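Local atomic coordinates of type III restriction-modification enzyme EcoP15I Res subunit (Escherichia coli, PDB entry 4ZCF), a protein that cleaves DNA as the restriction subunit of a type III enzyme, working with its Mod partner on two inversely oriented CAGCAG sites and binding ATP through a helicase-like domain. Residues 14-28 against 92-105. Numbering follows the deposited sequence.
With AMP (adenosine monophosphate), chain H.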
# COMPACT_ATOMS: atom_id res chain seq x y z
N GLN C 14 9.59 -37.70 11.78
CA GLN C 14 8.94 -36.39 11.91
C GLN C 14 7.85 -36.40 12.99
O GLN C 14 7.90 -35.57 13.89
CB GLN C 14 8.41 -35.88 10.57
CG GLN C 14 9.53 -35.26 9.72
CD GLN C 14 9.16 -34.94 8.30
OE1 GLN C 14 9.97 -34.40 7.55
NE2 GLN C 14 7.95 -35.27 7.86
N LYS C 15 6.89 -37.36 12.91
CA LYS C 15 5.77 -37.54 13.85
C LYS C 15 6.29 -37.70 15.27
O LYS C 15 5.63 -37.24 16.19
CB LYS C 15 4.95 -38.76 13.47
N ALA C 16 7.48 -38.32 15.43
CA ALA C 16 8.16 -38.52 16.71
C ALA C 16 8.52 -37.19 17.37
O ALA C 16 8.31 -37.02 18.57
CB ALA C 16 9.40 -39.39 16.51
N GLY C 17 9.00 -36.23 16.58
CA GLY C 17 9.32 -34.88 17.05
C GLY C 17 8.09 -34.04 17.37
O GLY C 17 8.13 -33.20 18.27
N VAL C 18 6.99 -34.25 16.62
CA VAL C 18 5.76 -33.51 16.87
C VAL C 18 5.25 -33.90 18.25
O VAL C 18 5.00 -33.04 19.07
CB VAL C 18 4.67 -33.75 15.78
CG1 VAL C 18 3.44 -32.89 16.05
CG2 VAL C 18 5.21 -33.49 14.38
N ASP C 19 5.17 -35.22 18.50
CA ASP C 19 4.70 -35.85 19.73
C ASP C 19 5.59 -35.47 20.91
O ASP C 19 5.06 -35.19 21.99
CB ASP C 19 4.68 -37.38 19.57
CG ASP C 19 3.70 -37.94 18.54
OD1 ASP C 19 3.06 -37.13 17.82
OD2 ASP C 19 3.62 -39.18 18.41
N ALA C 20 6.92 -35.43 20.71
CA ALA C 20 7.86 -35.09 21.76
C ALA C 20 7.66 -33.68 22.34
O ALA C 20 7.85 -33.50 23.54
CB ALA C 20 9.28 -35.31 21.28
N VAL C 21 7.19 -32.70 21.52
CA VAL C 21 6.88 -31.32 21.99
C VAL C 21 5.47 -31.32 22.59
O VAL C 21 5.23 -30.65 23.60
CB VAL C 21 7.04 -30.23 20.89
CG1 VAL C 21 6.80 -28.83 21.45
CG2 VAL C 21 8.41 -30.30 20.24
N MET C 22 4.54 -32.07 21.98
CA MET C 22 3.15 -32.17 22.47
C MET C 22 3.03 -32.84 23.86
O MET C 22 2.19 -32.41 24.66
CB MET C 22 2.24 -32.88 21.44
CG MET C 22 1.82 -31.99 20.26
SD MET C 22 1.46 -30.25 20.63
CE MET C 22 -0.07 -30.39 21.53
N ASN C 23 3.88 -33.87 24.14
CA ASN C 23 3.90 -34.61 25.41
C ASN C 23 4.33 -33.77 26.63
O ASN C 23 3.97 -34.11 27.76
CB ASN C 23 4.71 -35.89 25.30
CG ASN C 23 4.15 -36.95 24.38
OD1 ASN C 23 2.93 -37.20 24.34
ND2 ASN C 23 5.03 -37.63 23.65
N VAL C 24 5.08 -32.66 26.40
CA VAL C 24 5.53 -31.68 27.39
C VAL C 24 4.31 -30.93 27.96
O VAL C 24 4.34 -30.47 29.10
CB VAL C 24 6.56 -30.70 26.74
CG1 VAL C 24 6.78 -29.43 27.56
CG2 VAL C 24 7.88 -31.38 26.47
N PHE C 25 3.24 -30.82 27.18
CA PHE C 25 2.06 -30.07 27.62
C PHE C 25 0.86 -30.90 28.10
O PHE C 25 -0.26 -30.39 28.08
CB PHE C 25 1.65 -29.05 26.54
CG PHE C 25 2.71 -28.04 26.20
CD1 PHE C 25 2.87 -26.88 26.95
CD2 PHE C 25 3.54 -28.22 25.09
CE1 PHE C 25 3.84 -25.94 26.62
CE2 PHE C 25 4.51 -27.28 24.76
CZ PHE C 25 4.65 -26.14 25.53
N VAL C 26 1.09 -32.16 28.54
CA VAL C 26 0.01 -33.01 29.09
C VAL C 26 -0.46 -32.34 30.40
O VAL C 26 0.37 -31.88 31.19
CB VAL C 26 0.47 -34.49 29.31
CG1 VAL C 26 -0.54 -35.27 30.17
CG2 VAL C 26 0.71 -35.20 27.99
N SER C 27 -1.80 -32.21 30.56
CA SER C 27 -2.52 -31.58 31.68
C SER C 27 -2.40 -30.04 31.75
O SER C 27 -2.81 -29.42 32.75
CB SER C 27 -2.14 -32.23 33.01
N ALA C 28 -1.88 -29.40 30.66
CA ALA C 28 -1.77 -27.94 30.58
C ALA C 28 -3.16 -27.33 30.41
O ALA C 28 -4.02 -27.92 29.75
CB ALA C 28 -0.87 -27.54 29.42
N TYR C 92 9.05 -28.63 8.38
CA TYR C 92 7.75 -29.30 8.37
C TYR C 92 7.30 -29.67 9.81
O TYR C 92 6.13 -29.44 10.15
CB TYR C 92 7.77 -30.55 7.48
CG TYR C 92 6.49 -31.35 7.58
CD1 TYR C 92 5.37 -31.00 6.83
CD2 TYR C 92 6.39 -32.45 8.43
CE1 TYR C 92 4.18 -31.72 6.94
CE2 TYR C 92 5.20 -33.17 8.55
CZ TYR C 92 4.10 -32.80 7.80
OH TYR C 92 2.92 -33.50 7.94
N THR C 93 8.23 -30.23 10.63
CA THR C 93 8.00 -30.65 12.01
C THR C 93 7.56 -29.49 12.91
O THR C 93 6.55 -29.62 13.59
CB THR C 93 9.21 -31.44 12.55
OG1 THR C 93 9.39 -32.63 11.78
CG2 THR C 93 9.07 -31.79 14.02
N TYR C 94 8.28 -28.35 12.89
CA TYR C 94 7.88 -27.20 13.69
C TYR C 94 6.56 -26.58 13.24
O TYR C 94 5.80 -26.09 14.07
CB TYR C 94 9.02 -26.20 13.95
CG TYR C 94 9.49 -25.27 12.85
CD1 TYR C 94 8.63 -24.31 12.31
CD2 TYR C 94 10.84 -25.18 12.52
CE1 TYR C 94 9.08 -23.38 11.37
CE2 TYR C 94 11.30 -24.25 11.59
CZ TYR C 94 10.41 -23.36 11.01
OH TYR C 94 10.89 -22.45 10.10
N ILE C 95 6.27 -26.65 11.94
CA ILE C 95 5.01 -26.15 11.40
C ILE C 95 3.88 -27.07 11.85
O ILE C 95 2.87 -26.59 12.36
CB ILE C 95 5.06 -25.91 9.87
CG1 ILE C 95 6.01 -24.73 9.55
CG2 ILE C 95 3.66 -25.63 9.34
CD1 ILE C 95 6.58 -24.70 8.12
N LYS C 96 4.08 -28.40 11.73
CA LYS C 96 3.07 -29.37 12.18
C LYS C 96 2.81 -29.24 13.68
O LYS C 96 1.66 -29.36 14.10
CB LYS C 96 3.44 -30.81 11.79
CG LYS C 96 2.21 -31.72 11.83
CD LYS C 96 2.50 -33.15 11.38
CE LYS C 96 1.62 -34.14 12.10
NZ LYS C 96 0.17 -33.80 12.00
N THR C 97 3.84 -28.91 14.48
CA THR C 97 3.70 -28.68 15.92
C THR C 97 2.84 -27.42 16.20
O THR C 97 2.01 -27.45 17.10
CB THR C 97 5.07 -28.64 16.60
OG1 THR C 97 5.90 -29.67 16.09
CG2 THR C 97 4.97 -28.80 18.09
N ILE C 98 3.02 -26.34 15.40
CA ILE C 98 2.25 -25.09 15.49
C ILE C 98 0.74 -25.39 15.36
O ILE C 98 -0.08 -24.82 16.09
CB ILE C 98 2.76 -24.09 14.42
CG1 ILE C 98 3.93 -23.28 14.97
CG2 ILE C 98 1.64 -23.19 13.85
CD1 ILE C 98 4.86 -22.74 13.92
N PHE C 99 0.39 -26.32 14.43
CA PHE C 99 -0.97 -26.79 14.17
C PHE C 99 -1.47 -27.64 15.29
O PHE C 99 -2.66 -27.55 15.61
CB PHE C 99 -1.06 -27.55 12.85
CG PHE C 99 -1.13 -26.66 11.64
CD1 PHE C 99 -2.35 -26.18 11.19
CD2 PHE C 99 0.03 -26.27 10.97
CE1 PHE C 99 -2.41 -25.33 10.08
CE2 PHE C 99 -0.04 -25.43 9.86
CZ PHE C 99 -1.26 -24.96 9.43
N ASP C 100 -0.58 -28.44 15.92
CA ASP C 100 -0.92 -29.28 17.08
C ASP C 100 -1.12 -28.48 18.37
O ASP C 100 -2.09 -28.75 19.10
CB ASP C 100 0.04 -30.48 17.24
CG ASP C 100 -0.38 -31.71 16.45
OD1 ASP C 100 -1.51 -31.71 15.90
OD2 ASP C 100 0.38 -32.68 16.43
N LEU C 101 -0.30 -27.44 18.61
CA LEU C 101 -0.49 -26.55 19.77
C LEU C 101 -1.77 -25.73 19.60
O LEU C 101 -2.44 -25.38 20.58
CB LEU C 101 0.73 -25.65 20.01
CG LEU C 101 2.00 -26.36 20.52
CD1 LEU C 101 3.24 -25.56 20.16
CD2 LEU C 101 1.92 -26.62 22.04
N ASN C 102 -2.15 -25.49 18.33
CA ASN C 102 -3.39 -24.82 18.01
C ASN C 102 -4.59 -25.76 18.22
O ASN C 102 -5.58 -25.35 18.82
CB ASN C 102 -3.38 -24.31 16.59
CG ASN C 102 -4.68 -23.64 16.22
OD1 ASN C 102 -5.51 -24.22 15.52
ND2 ASN C 102 -4.91 -22.44 16.76
N LYS C 103 -4.51 -27.01 17.73
CA LYS C 103 -5.59 -27.99 17.88
C LYS C 103 -5.93 -28.19 19.37
O LYS C 103 -7.04 -27.85 19.81
CB LYS C 103 -5.23 -29.31 17.17
CG LYS C 103 -6.30 -30.40 17.25
CD LYS C 103 -5.92 -31.64 16.45
CE LYS C 103 -6.85 -31.84 15.27
NZ LYS C 103 -6.25 -32.72 14.22
N SER C 104 -4.94 -28.63 20.16
CA SER C 104 -5.08 -28.94 21.58
C SER C 104 -5.42 -27.78 22.52
O SER C 104 -6.21 -27.96 23.44
CB SER C 104 -3.86 -29.69 22.09
OG SER C 104 -3.62 -30.86 21.32
N PHE C 105 -4.81 -26.59 22.31
CA PHE C 105 -4.94 -25.46 23.22
C PHE C 105 -5.48 -24.14 22.70
O PHE C 105 -5.73 -23.23 23.49
CB PHE C 105 -3.60 -25.23 23.95
CG PHE C 105 -2.95 -26.51 24.43
CD1 PHE C 105 -3.52 -27.24 25.47
CD2 PHE C 105 -1.80 -26.99 23.82
CE1 PHE C 105 -2.92 -28.43 25.90
CE2 PHE C 105 -1.20 -28.17 24.26
CZ PHE C 105 -1.76 -28.89 25.30
P AMP H . 15.25 -24.16 7.08
O1P AMP H . 16.55 -23.53 7.43
O2P AMP H . 15.19 -25.34 7.98
O3P AMP H . 14.23 -23.24 7.63
O5' AMP H . 15.07 -24.45 5.52
C5' AMP H . 14.79 -25.76 5.06
C4' AMP H . 13.90 -25.76 3.87
O4' AMP H . 13.62 -27.12 3.43
C3' AMP H . 12.57 -25.16 4.21
O3' AMP H . 12.60 -23.77 3.91
C2' AMP H . 11.58 -25.91 3.42
O2' AMP H . 11.32 -25.25 2.17
C1' AMP H . 12.20 -27.24 3.13
N9 AMP H . 11.61 -28.32 3.81
C8 AMP H . 11.67 -28.47 5.12
N7 AMP H . 11.04 -29.62 5.48
C5 AMP H . 10.59 -30.24 4.22
C6 AMP H . 9.90 -31.42 3.81
N6 AMP H . 9.45 -32.37 4.76
N1 AMP H . 9.68 -31.61 2.48
C2 AMP H . 10.08 -30.74 1.57
N3 AMP H . 10.73 -29.62 1.88
C4 AMP H . 11.02 -29.31 3.17
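Next to the adenine pocket of the helicase-like domain, Gln14 meets Tyr92 and Thr93 where the helix leaving the P-loop (92-105) packs on helix 14-22. The axes approach to 9.0 Å and cross at -44°. Gln14 CG lies 3.3 Å from Thr93 OG1, which hydrogen-bonds to the Gly89 carbonyl of the P-loop; beyond CG the extended chain carries the amide to the CD2/CE2 side of the Tyr92 ring, the two planes 31° apart. Tyr92 CB is 3.7 Å from AMP N6, and its hydroxyl is hydrogen-bonded to His135 NE2. A glutamine beside the adenine is consistent with the Q motif of superfamily 2 helicases.

Farther along, Val18 is a knob among Thr93, Lys96, Thr97 and Asp100: CG1, anti to the backbone N, faces the Asp100 carboxylate, and CG2 rests on the aliphatic part of Lys96. Tyr140 OH hydrogen-bonds to both Lys96 NZ and Asp100 OD1. Val21 CB touches Thr97 CG2 at 3.8 Å, and the same side chain also packs on Val82 in strand 79-84 of the parallel sheet that carries the P-loop.

Met22 fills the next hole, between Asp100, Leu101, Ser104 and Phe105. Bends at chi2 (-38°) and chi3 fold its chain, bringing SD to 3.7 Å from Asp100 CB and CE to 3.7 Å from Phe105 CE2. Farther along the chain, Phe25 CB lies 3.6 Å from Phe105 CZ, while its ring meets Leu101 CD2 and packs edge-to-face with Tyr248. Within the P-loop helix, Thr97 turns its hydroxyl back to the preceding turn: OG1 donates to Thr93 O at 2.6 Å, from the face of the carbonyl plane opposite to Thr97 N.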